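Local structure of protein Amuc_1100 (Akkermansia muciniphila, 6KNY) at residues 100-108 with 120-131; 200-211 with 264-274. The protein is of unknown function but is probably held in the membrane by a transmembrane helix that the crystallised fragment lacks. All blocks are in the same frame, centred on the assembly; numbering follows the deposited sequence.

Contact 1: residues 100-108 with 120-131; sequences SWLGFQVYS and LGFELKAINSLV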
loop_
_atom_site.group_PDB
_atom_site.type_symbol
_atom_site.label_atom_id
_atom_site.label_comp_id
_atom_site.label_asym_id
_atom_site.label_seq_id
_atom_site.Cartn_x
_atom_site.Cartn_y
_atom_site.Cartn_z
ATOM N N SER A 100 8.544 -7.814 0.696
ATOM C CA SER A 100 7.810 -8.365 1.832
ATOM C C SER A 100 7.748 -7.376 2.978
ATOM O O SER A 100 6.895 -7.523 3.850
ATOM C CB SER A 100 8.439 -9.674 2.320
ATOM O OG SER A 100 9.743 -9.447 2.842
ATOM N N TRP A 101 8.594 -6.349 2.969
ATOM C CA TRP A 101 8.565 -5.338 4.013
ATOM C C TRP A 101 7.563 -4.224 3.742
ATOM O O TRP A 101 7.492 -3.275 4.531
ATOM C CB TRP A 101 9.954 -4.743 4.204
ATOM C CG TRP A 101 10.838 -5.630 5.005
ATOM C CD1 TRP A 101 11.840 -6.443 4.535
ATOM C CD2 TRP A 101 10.806 -5.814 6.429
ATOM N NE1 TRP A 101 12.429 -7.114 5.579
ATOM C CE2 TRP A 101 11.815 -6.751 6.751
ATOM C CE3 TRP A 101 10.018 -5.284 7.457
ATOM C CZ2 TRP A 101 12.057 -7.168 8.061
ATOM C CZ3 TRP A 101 10.263 -5.698 8.763
ATOM C CH2 TRP A 101 11.268 -6.635 9.053
ATOM N N LEU A 102 6.819 -4.295 2.633
ATOM C CA LEU A 102 5.673 -3.423 2.363
ATOM C C LEU A 102 6.054 -1.945 2.258
ATOM O O LEU A 102 5.215 -1.072 2.509
ATOM C CB LEU A 102 4.589 -3.609 3.433
ATOM C CG LEU A 102 3.955 -5.000 3.421
ATOM C CD1 LEU A 102 3.120 -5.218 4.685
ATOM C CD2 LEU A 102 3.120 -5.217 2.158
ATOM N N GLY A 103 7.307 -1.648 1.907
ATOM C CA GLY A 103 7.820 -0.292 1.848
ATOM C C GLY A 103 8.431 0.227 3.132
ATOM O O GLY A 103 8.876 1.387 3.172
ATOM N N PHE A 104 8.478 -0.582 4.189
ATOM C CA PHE A 104 8.904 -0.093 5.494
ATOM C C PHE A 104 10.144 -0.825 6.010
ATOM O O PHE A 104 10.324 -0.960 7.227
ATOM C CB PHE A 104 7.764 -0.221 6.506
ATOM C CG PHE A 104 6.495 0.527 6.132
ATOM C CD1 PHE A 104 6.293 1.846 6.549
ATOM C CD2 PHE A 104 5.485 -0.101 5.410
ATOM C CE1 PHE A 104 5.102 2.513 6.245
ATOM C CE2 PHE A 104 4.294 0.568 5.098
ATOM C CZ PHE A 104 4.109 1.869 5.504
ATOM N N GLN A 105 11.026 -1.290 5.112
ATOM C CA GLN A 105 12.220 -1.989 5.578
ATOM C C GLN A 105 13.120 -1.066 6.386
ATOM O O GLN A 105 13.888 -1.528 7.236
ATOM C CB GLN A 105 13.011 -2.595 4.410
ATOM C CG GLN A 105 14.140 -3.539 4.888
ATOM C CD GLN A 105 14.805 -4.319 3.760
ATOM O OE1 GLN A 105 14.852 -3.861 2.619
ATOM N NE2 GLN A 105 15.322 -5.508 4.080
ATOM N N VAL A 106 13.021 0.242 6.164
ATOM C CA VAL A 106 13.775 1.187 6.981
ATOM C C VAL A 106 13.451 1.052 8.474
ATOM O O VAL A 106 14.228 1.498 9.325
ATOM C CB VAL A 106 13.492 2.616 6.465
ATOM C CG1 VAL A 106 12.022 3.003 6.700
ATOM C CG2 VAL A 106 14.449 3.625 7.086
ATOM N N TYR A 107 12.316 0.452 8.818
ATOM C CA TYR A 107 11.948 0.260 10.215
ATOM C C TYR A 107 12.002 -1.212 10.629
ATOM O O TYR A 107 11.330 -1.613 11.587
ATOM C CB TYR A 107 10.560 0.850 10.464
ATOM C CG TYR A 107 10.490 2.339 10.170
ATOM C CD1 TYR A 107 11.332 3.231 10.823
ATOM C CD2 TYR A 107 9.602 2.843 9.219
ATOM C CE1 TYR A 107 11.289 4.593 10.549
ATOM C CE2 TYR A 107 9.552 4.208 8.934
ATOM C CZ TYR A 107 10.394 5.079 9.608
ATOM O OH TYR A 107 10.359 6.444 9.357
ATOM N N SER A 108 12.786 -2.028 9.919
ATOM C CA SER A 108 12.895 -3.442 10.271
ATOM C C SER A 108 13.620 -3.641 11.596
ATOM O O SER A 108 13.318 -4.590 12.332
ATOM C CB SER A 108 13.613 -4.208 9.154
ATOM O OG SER A 108 14.843 -3.598 8.835
ATOM N N LEU A 120 2.279 6.560 9.981
ATOM C CA LEU A 120 2.792 5.331 9.375
ATOM C C LEU A 120 1.838 4.149 9.536
ATOM O O LEU A 120 1.800 3.257 8.667
ATOM C CB LEU A 120 4.142 4.980 9.986
ATOM C CG LEU A 120 5.248 5.980 9.658
ATOM C CD1 LEU A 120 6.500 5.685 10.470
ATOM C CD2 LEU A 120 5.558 5.945 8.165
ATOM N N GLY A 121 1.100 4.083 10.651
ATOM C CA GLY A 121 0.183 2.963 10.841
ATOM C C GLY A 121 -0.981 3.006 9.874
ATOM O O GLY A 121 -1.442 1.973 9.398
ATOM N N PHE A 122 -1.472 4.209 9.573
ATOM C CA PHE A 122 -2.467 4.356 8.519
ATOM C C PHE A 122 -1.896 3.876 7.191
ATOM O O PHE A 122 -2.523 3.085 6.487
ATOM C CB PHE A 122 -2.912 5.817 8.398
ATOM C CG PHE A 122 -3.645 6.118 7.118
ATOM C CD1 PHE A 122 -4.995 5.803 6.987
ATOM C CD2 PHE A 122 -2.985 6.676 6.032
ATOM C CE1 PHE A 122 -5.671 6.059 5.794
ATOM C CE2 PHE A 122 -3.659 6.940 4.851
ATOM C CZ PHE A 122 -4.993 6.639 4.731
ATOM N N GLU A 123 -0.691 4.338 6.848
ATOM C CA GLU A 123 -0.088 3.975 5.564
ATOM C C GLU A 123 0.197 2.484 5.489
ATOM O O GLU A 123 -0.054 1.840 4.463
ATOM C CB GLU A 123 1.192 4.778 5.329
ATOM C CG GLU A 123 1.665 4.667 3.902
ATOM C CD GLU A 123 2.864 5.532 3.599
ATOM O OE1 GLU A 123 3.649 5.825 4.527
ATOM O OE2 GLU A 123 3.029 5.895 2.416
ATOM N N LEU A 124 0.710 1.911 6.578
ATOM C CA LEU A 124 0.959 0.475 6.617
ATOM C C LEU A 124 -0.334 -0.323 6.474
ATOM O O LEU A 124 -0.372 -1.325 5.751
ATOM C CB LEU A 124 1.678 0.125 7.921
ATOM C CG LEU A 124 1.829 -1.362 8.275
ATOM C CD1 LEU A 124 2.444 -2.166 7.119
ATOM C CD2 LEU A 124 2.634 -1.537 9.576
ATOM N N LYS A 125 -1.406 0.094 7.157
ATOM C CA LYS A 125 -2.656 -0.663 7.047
ATOM C C LYS A 125 -3.213 -0.603 5.632
ATOM O O LYS A 125 -3.715 -1.611 5.118
ATOM C CB LYS A 125 -3.702 -0.155 8.053
ATOM C CG LYS A 125 -3.423 -0.612 9.486
ATOM C CD LYS A 125 -4.399 -1.708 10.011
ATOM C CE LYS A 125 -4.303 -1.984 11.528
ATOM N NZ LYS A 125 -4.100 -3.420 11.922
ATOM N N ALA A 126 -3.113 0.559 4.972
ATOM C CA ALA A 126 -3.614 0.686 3.604
ATOM C C ALA A 126 -2.783 -0.143 2.622
ATOM O O ALA A 126 -3.337 -0.851 1.763
ATOM C CB ALA A 126 -3.625 2.161 3.185
ATOM N N ILE A 127 -1.455 -0.057 2.726
ATOM C CA ILE A 127 -0.587 -0.818 1.827
ATOM C C ILE A 127 -0.759 -2.315 2.074
ATOM O O ILE A 127 -0.899 -3.107 1.129
ATOM C CB ILE A 127 0.886 -0.379 1.986
ATOM C CG1 ILE A 127 1.070 1.073 1.533
ATOM C CG2 ILE A 127 1.830 -1.338 1.190
ATOM C CD1 ILE A 127 2.478 1.665 1.804
ATOM N N ASN A 128 -0.793 -2.715 3.349
ATOM C CA ASN A 128 -1.052 -4.116 3.683
ATOM C C ASN A 128 -2.327 -4.628 3.033
ATOM O O ASN A 128 -2.363 -5.741 2.503
ATOM C CB ASN A 128 -1.151 -4.325 5.194
ATOM C CG ASN A 128 -1.371 -5.794 5.545
ATOM O OD1 ASN A 128 -0.512 -6.637 5.282
ATOM N ND2 ASN A 128 -2.544 -6.109 6.057
ATOM N N SER A 129 -3.396 -3.836 3.096
ATOM C CA SER A 129 -4.663 -4.262 2.512
ATOM C C SER A 129 -4.559 -4.366 0.995
ATOM O O SER A 129 -5.055 -5.327 0.389
ATOM C CB SER A 129 -5.776 -3.296 2.911
ATOM O OG SER A 129 -6.969 -3.614 2.226
ATOM N N LEU A 130 -3.919 -3.375 0.362
ATOM C CA LEU A 130 -3.730 -3.384 -1.095
ATOM C C LEU A 130 -2.937 -4.603 -1.557
ATOM O O LEU A 130 -3.364 -5.336 -2.453
ATOM C CB LEU A 130 -3.001 -2.107 -1.538
ATOM C CG LEU A 130 -2.634 -2.034 -3.032
ATOM C CD1 LEU A 130 -3.852 -2.302 -3.918
ATOM C CD2 LEU A 130 -2.008 -0.685 -3.369
ATOM N N VAL A 131 -1.760 -4.824 -0.978
ATOM C CA VAL A 131 -0.935 -5.927 -1.457
ATOM C C VAL A 131 -1.657 -7.258 -1.261
ATOM O O VAL A 131 -1.583 -8.156 -2.109
ATOM C CB VAL A 131 0.437 -5.894 -0.769
ATOM C CG1 VAL A 131 1.258 -7.120 -1.159
ATOM C CG2 VAL A 131 1.177 -4.624 -1.190
#

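Contact 2: residues 200-211 with 264-274; sequences LFTVNSIRIRNE and QVFVQVSLNLV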
loop_
_atom_site.group_PDB
_atom_site.type_symbol
_atom_site.label_atom_id
_atom_site.label_comp_id
_atom_site.label_asym_id
_atom_site.label_seq_id
_atom_site.Cartn_x
_atom_site.Cartn_y
_atom_site.Cartn_z
ATOM N N LEU A 200 -8.259 4.964 -0.607
ATOM C CA LEU A 200 -8.241 5.563 -1.943
ATOM C C LEU A 200 -6.800 5.650 -2.451
ATOM O O LEU A 200 -6.012 6.481 -1.976
ATOM C CB LEU A 200 -8.901 6.943 -1.921
ATOM C CG LEU A 200 -8.911 7.763 -3.228
ATOM C CD1 LEU A 200 -9.605 7.005 -4.353
ATOM C CD2 LEU A 200 -9.622 9.120 -2.965
ATOM N N PHE A 201 -6.458 4.796 -3.413
ATOM C CA PHE A 201 -5.186 4.876 -4.132
ATOM C C PHE A 201 -5.456 5.472 -5.501
ATOM O O PHE A 201 -6.328 4.985 -6.234
ATOM C CB PHE A 201 -4.536 3.500 -4.311
ATOM C CG PHE A 201 -3.975 2.911 -3.048
ATOM C CD1 PHE A 201 -2.662 3.159 -2.674
ATOM C CD2 PHE A 201 -4.754 2.064 -2.253
ATOM C CE1 PHE A 201 -2.135 2.596 -1.512
ATOM C CE2 PHE A 201 -4.230 1.499 -1.099
ATOM C CZ PHE A 201 -2.924 1.754 -0.734
ATOM N N THR A 202 -4.727 6.522 -5.845
ATOM C CA THR A 202 -4.901 7.132 -7.148
ATOM C C THR A 202 -3.645 6.873 -7.968
ATOM O O THR A 202 -2.554 6.715 -7.417
ATOM C CB THR A 202 -5.215 8.630 -7.013
ATOM O OG1 THR A 202 -5.612 9.146 -8.295
ATOM C CG2 THR A 202 -3.995 9.395 -6.506
ATOM N N VAL A 203 -3.814 6.751 -9.280
ATOM C CA VAL A 203 -2.734 6.295 -10.153
ATOM C C VAL A 203 -2.008 7.521 -10.689
ATOM O O VAL A 203 -2.559 8.283 -11.488
ATOM C CB VAL A 203 -3.254 5.416 -11.297
ATOM C CG1 VAL A 203 -2.127 5.112 -12.290
ATOM C CG2 VAL A 203 -3.846 4.123 -10.750
ATOM N N ASN A 204 -0.774 7.719 -10.231
ATOM C CA ASN A 204 0.070 8.766 -10.785
ATOM C C ASN A 204 0.607 8.365 -12.154
ATOM O O ASN A 204 0.571 9.161 -13.100
ATOM C CB ASN A 204 1.208 9.076 -9.821
ATOM C CG ASN A 204 2.128 10.144 -10.343
ATOM O OD1 ASN A 204 1.691 11.257 -10.672
ATOM N ND2 ASN A 204 3.406 9.815 -10.437
ATOM N N SER A 205 1.105 7.136 -12.288
ATOM C CA SER A 205 1.620 6.677 -13.574
ATOM C C SER A 205 1.696 5.159 -13.534
ATOM O O SER A 205 1.669 4.554 -12.462
ATOM C CB SER A 205 2.993 7.286 -13.896
ATOM O OG SER A 205 3.995 6.784 -13.034
ATOM N N ILE A 206 1.790 4.550 -14.715
ATOM C CA ILE A 206 1.890 3.095 -14.818
ATOM C C ILE A 206 2.697 2.745 -16.065
ATOM O O ILE A 206 2.623 3.447 -17.076
ATOM C CB ILE A 206 0.504 2.417 -14.843
ATOM C CG1 ILE A 206 0.671 0.882 -14.798
ATOM C CG2 ILE A 206 -0.332 2.870 -16.060
ATOM C CD1 ILE A 206 -0.615 0.142 -14.456
ATOM N N ARG A 207 3.505 1.684 -15.971
ATOM C CA ARG A 207 4.154 1.075 -17.126
ATOM C C ARG A 207 3.748 -0.392 -17.171
ATOM O O ARG A 207 3.778 -1.087 -16.142
ATOM C CB ARG A 207 5.686 1.232 -17.078
ATOM C CG ARG A 207 6.412 0.846 -18.407
ATOM C CD ARG A 207 7.950 1.081 -18.381
ATOM N NE ARG A 207 8.348 2.356 -17.772
ATOM C CZ ARG A 207 9.156 3.250 -18.346
ATOM N NH1 ARG A 207 9.459 4.384 -17.722
ATOM N NH2 ARG A 207 9.664 3.014 -19.549
ATOM N N ILE A 208 3.334 -0.839 -18.358
ATOM C CA ILE A 208 2.946 -2.222 -18.636
ATOM C C ILE A 208 3.799 -2.698 -19.808
ATOM O O ILE A 208 3.846 -2.034 -20.851
ATOM C CB ILE A 208 1.449 -2.331 -18.969
ATOM C CG1 ILE A 208 0.601 -1.642 -17.880
ATOM C CG2 ILE A 208 1.030 -3.790 -19.135
ATOM C CD1 ILE A 208 -0.869 -1.530 -18.238
ATOM N N ARG A 209 4.470 -3.837 -19.648
ATOM C CA ARG A 209 5.444 -4.270 -20.640
ATOM C C ARG A 209 5.364 -5.782 -20.822
ATOM O O ARG A 209 5.442 -6.530 -19.843
ATOM C CB ARG A 209 6.856 -3.855 -20.207
ATOM C CG ARG A 209 7.940 -4.171 -21.211
ATOM C CD ARG A 209 8.824 -2.964 -21.457
ATOM N NE ARG A 209 9.173 -2.817 -22.870
ATOM C CZ ARG A 209 9.606 -1.680 -23.408
ATOM N NH1 ARG A 209 9.728 -0.606 -22.646
ATOM N NH2 ARG A 209 9.905 -1.612 -24.698
ATOM N N ASN A 210 5.169 -6.227 -22.065
ATOM C CA ASN A 210 5.408 -7.633 -22.391
ATOM C C ASN A 210 6.858 -7.993 -22.107
ATOM O O ASN A 210 7.774 -7.257 -22.478
ATOM C CB ASN A 210 5.109 -7.911 -23.863
ATOM C CG ASN A 210 3.647 -7.848 -24.187
ATOM O OD1 ASN A 210 2.791 -7.999 -23.314
ATOM N ND2 ASN A 210 3.349 -7.645 -25.459
ATOM N N GLU A 211 7.075 -9.114 -21.428
ATOM C CA GLU A 211 8.442 -9.608 -21.343
ATOM C C GLU A 211 8.825 -10.360 -22.614
ATOM O O GLU A 211 10.016 -10.583 -22.862
ATOM C CB GLU A 211 8.609 -10.463 -20.079
ATOM C CG GLU A 211 7.884 -9.828 -18.864
ATOM C CD GLU A 211 8.706 -9.757 -17.580
ATOM O OE1 GLU A 211 9.885 -9.348 -17.637
ATOM O OE2 GLU A 211 8.154 -10.068 -16.502
ATOM N N GLN A 264 4.476 -13.513 -19.840
ATOM C CA GLN A 264 4.491 -12.717 -18.622
ATOM C C GLN A 264 4.388 -11.243 -18.982
ATOM O O GLN A 264 4.978 -10.790 -19.970
ATOM C CB GLN A 264 5.768 -12.955 -17.814
ATOM C CG GLN A 264 5.859 -14.321 -17.115
ATOM C CD GLN A 264 4.924 -14.468 -15.925
ATOM O OE1 GLN A 264 3.840 -15.037 -16.035
ATOM N NE2 GLN A 264 5.355 -13.977 -14.776
ATOM N N VAL A 265 3.620 -10.507 -18.185
ATOM C CA VAL A 265 3.472 -9.064 -18.328
ATOM C C VAL A 265 4.008 -8.406 -17.060
ATOM O O VAL A 265 3.678 -8.831 -15.945
ATOM C CB VAL A 265 2.003 -8.689 -18.577
ATOM C CG1 VAL A 265 1.831 -7.176 -18.610
ATOM C CG2 VAL A 265 1.501 -9.349 -19.868
ATOM N N PHE A 266 4.848 -7.396 -17.226
ATOM C CA PHE A 266 5.450 -6.695 -16.100
ATOM C C PHE A 266 4.757 -5.351 -15.914
ATOM O O PHE A 266 4.556 -4.618 -16.891
ATOM C CB PHE A 266 6.946 -6.521 -16.341
ATOM C CG PHE A 266 7.605 -5.473 -15.476
ATOM C CD1 PHE A 266 7.663 -4.138 -15.881
ATOM C CD2 PHE A 266 8.200 -5.828 -14.271
ATOM C CE1 PHE A 266 8.286 -3.178 -15.090
ATOM C CE2 PHE A 266 8.831 -4.877 -13.475
ATOM C CZ PHE A 266 8.876 -3.552 -13.883
ATOM N N VAL A 267 4.389 -5.060 -14.684
ATOM C CA VAL A 267 3.730 -3.831 -14.315
ATOM C C VAL A 267 4.453 -3.098 -13.224
ATOM O O VAL A 267 4.871 -3.663 -12.278
ATOM C CB VAL A 267 2.311 -4.062 -13.800
ATOM C CG1 VAL A 267 1.637 -2.758 -13.434
ATOM C CG2 VAL A 267 1.484 -4.787 -14.812
ATOM N N GLN A 268 4.549 -1.804 -13.393
ATOM C CA GLN A 268 5.096 -0.926 -12.415
ATOM C C GLN A 268 4.188 0.271 -12.357
ATOM O O GLN A 268 3.996 0.961 -13.329
ATOM C CB GLN A 268 6.513 -0.535 -12.695
ATOM C CG GLN A 268 7.115 0.085 -11.468
ATOM C CD GLN A 268 8.602 0.284 -11.552
ATOM O OE1 GLN A 268 9.386 -0.588 -11.182
ATOM N NE2 GLN A 268 9.000 1.443 -12.031
ATOM N N VAL A 269 3.605 0.474 -11.196
ATOM C CA VAL A 269 2.677 1.558 -10.978
ATOM C C VAL A 269 3.067 2.478 -9.829
ATOM O O VAL A 269 3.531 2.025 -8.819
ATOM C CB VAL A 269 1.240 1.035 -10.796
ATOM C CG1 VAL A 269 1.136 0.125 -9.608
ATOM C CG2 VAL A 269 0.282 2.175 -10.626
ATOM N N SER A 270 2.889 3.767 -10.101
ATOM C CA SER A 270 3.140 4.820 -9.128
ATOM C C SER A 270 1.795 5.262 -8.573
ATOM O O SER A 270 0.908 5.658 -9.338
ATOM C CB SER A 270 3.871 5.986 -9.791
ATOM O OG SER A 270 4.176 7.003 -8.869
ATOM N N LEU A 271 1.641 5.195 -7.251
ATOM C CA LEU A 271 0.371 5.491 -6.619
ATOM C C LEU A 271 0.524 6.635 -5.631
ATOM O O LEU A 271 1.608 6.869 -5.082
ATOM C CB LEU A 271 -0.162 4.251 -5.907
ATOM C CG LEU A 271 -0.359 3.033 -6.826
ATOM C CD1 LEU A 271 -0.457 1.766 -5.997
ATOM C CD2 LEU A 271 -1.601 3.195 -7.691
ATOM N N ASN A 272 -0.566 7.370 -5.434
ATOM C CA ASN A 272 -0.702 8.268 -4.295
ATOM C C ASN A 272 -1.879 7.772 -3.471
ATOM O O ASN A 272 -3.020 7.771 -3.949
ATOM C CB ASN A 272 -0.900 9.713 -4.733
ATOM C CG ASN A 272 0.373 10.323 -5.331
ATOM O OD1 ASN A 272 1.309 10.678 -4.619
ATOM N ND2 ASN A 272 0.392 10.464 -6.641
ATOM N N LEU A 273 -1.583 7.303 -2.259
ATOM C CA LEU A 273 -2.612 7.024 -1.265
ATOM C C LEU A 273 -3.133 8.351 -0.729
ATOM O O LEU A 273 -2.349 9.194 -0.283
ATOM C CB LEU A 273 -2.024 6.180 -0.135
ATOM C CG LEU A 273 -2.870 5.937 1.124
ATOM C CD1 LEU A 273 -4.132 5.138 0.787
ATOM C CD2 LEU A 273 -2.016 5.262 2.234
ATOM N N VAL A 274 -4.443 8.549 -0.765
ATOM C CA VAL A 274 -5.029 9.831 -0.386
ATOM C C VAL A 274 -5.426 9.756 1.088
ATOM O O VAL A 274 -6.333 8.999 1.454
ATOM C CB VAL A 274 -6.223 10.169 -1.288
ATOM C CG1 VAL A 274 -6.888 11.472 -0.858
ATOM C CG2 VAL A 274 -5.754 10.230 -2.763
HETATM O O HOH W 1 -7.507 6.533 1.592
#

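Contact 1: residues 100-108 with 120-131
Leu102 and Ile127 bring the two backbones nearest, with CA atoms 6.8 Å apart, where the chain leaving helix 97-100 bends against helix 117-134. The bend is a type I' turn from Trp101 to Phe104: Leu102 takes positive phi (63°), and Phe104 N bonds to Trp101 O. No hydrogen bond crosses the contact, so side-chain fit carries it. Leu102 forks over the helix: CD1 meets Leu124 CD1 at 4.0 Å and lies near Asn128 OD1, while CD2 reaches Val131 CG2 at 3.9 Å. Its carbonyl O rests on Ile127 CG2. Phe104, with CG anti to its own carbonyl carbon (chi1 -59°), sends the far end of its ring at the helix backbone, CZ coming within 3.6 Å of Leu124 N. Leu120 CD2 lies in the ring plane, 4.0 Å from Phe104 CE1. The Glu123 carboxylate stands nearly perpendicular to this ring, the planes 84° apart, and its OE1 is held in a salt bridge by Arg147. Further along, Tyr107 CE2 touches Leu120 CD1 at 3.7 Å, and the Tyr107 hydroxyl bonds to Glu153. These buried side chains seat the 101-107 loop against one side of helix 117-134. Phe73 of helix 70-91 meets Phe104 edge-to-face and also touches Leu120 and Leu124, whereas Ile127 reaches Leu175 of strand 170-181 and Leu130 packs on Leu271 of strand 265-276.

Contact 2: residues 200-211 with 264-274
Val274 N bonds to Leu200 O at one end and Glu211 N to Gln264 O at the other, and between them backbone hydrogen bonds join two antiparallel strands. Thr202 with Asn272, Arg207 with Gln268 and Arg209 with Phe266 are hydrogen-bonded pairs, each joined in both directions; Phe266 N to Arg209 O is almost straight, at 178°. A water also spans one end, accepting from Leu200 N and donating to Val274 O. Midway the register slips by one residue in a classic beta bulge, Asn204 and Ser205 both facing Ser270. Ser270 O takes Asn204 N at 2.8 Å and, weakly, Ser205 N at 3.3 Å. The bulge puts a corner into strand 201-210, an edge strand of the mixed sheet, with strand 265-276 as its inner neighbour. Apolar contacts gather on the face bearing Phe201, Val203, Ile206 and Ile208: Ile208 CG2 meets Val265 CG1 at 3.5 Å and Ile206 CD1 meets Val267 CG1 at 3.8 Å. Leu273, its CG opposite its own backbone N (chi1 171°), lays CD1 over the centre of the Phe201 ring in a CH-pi contact, 3.9 Å from the centroid and 12° off the normal. An alanine at Phe201 has no ring for Leu273 CD1 to lie over, and a gap would probably open between Leu273 and Leu130. On the opposite face, Thr202 CG2 packs on Asn272 CB at 3.6 Å.

Followed from the N terminus, the chain closes contact 1 first, returning helix 117-134 onto residues 100-108 after a connection of only eleven residues. It then runs through strands 141-146 and 170-181 and helix 183-194 before contact 2 opens at 200-211. That second contact closes a far longer excursion, largely unmodelled, with strand 265-276 coming back to fill the place between strands 170-181 and 201-210. The two closures follow in series, neither enclosing nor crossing the other. Their centres lie about 17 Å apart, yet they touch: Phe122 and Ala126 pack on Leu273, and Leu130 meets Phe201, tying helix 117-134, against which loop 100-108 rests, to the sheet.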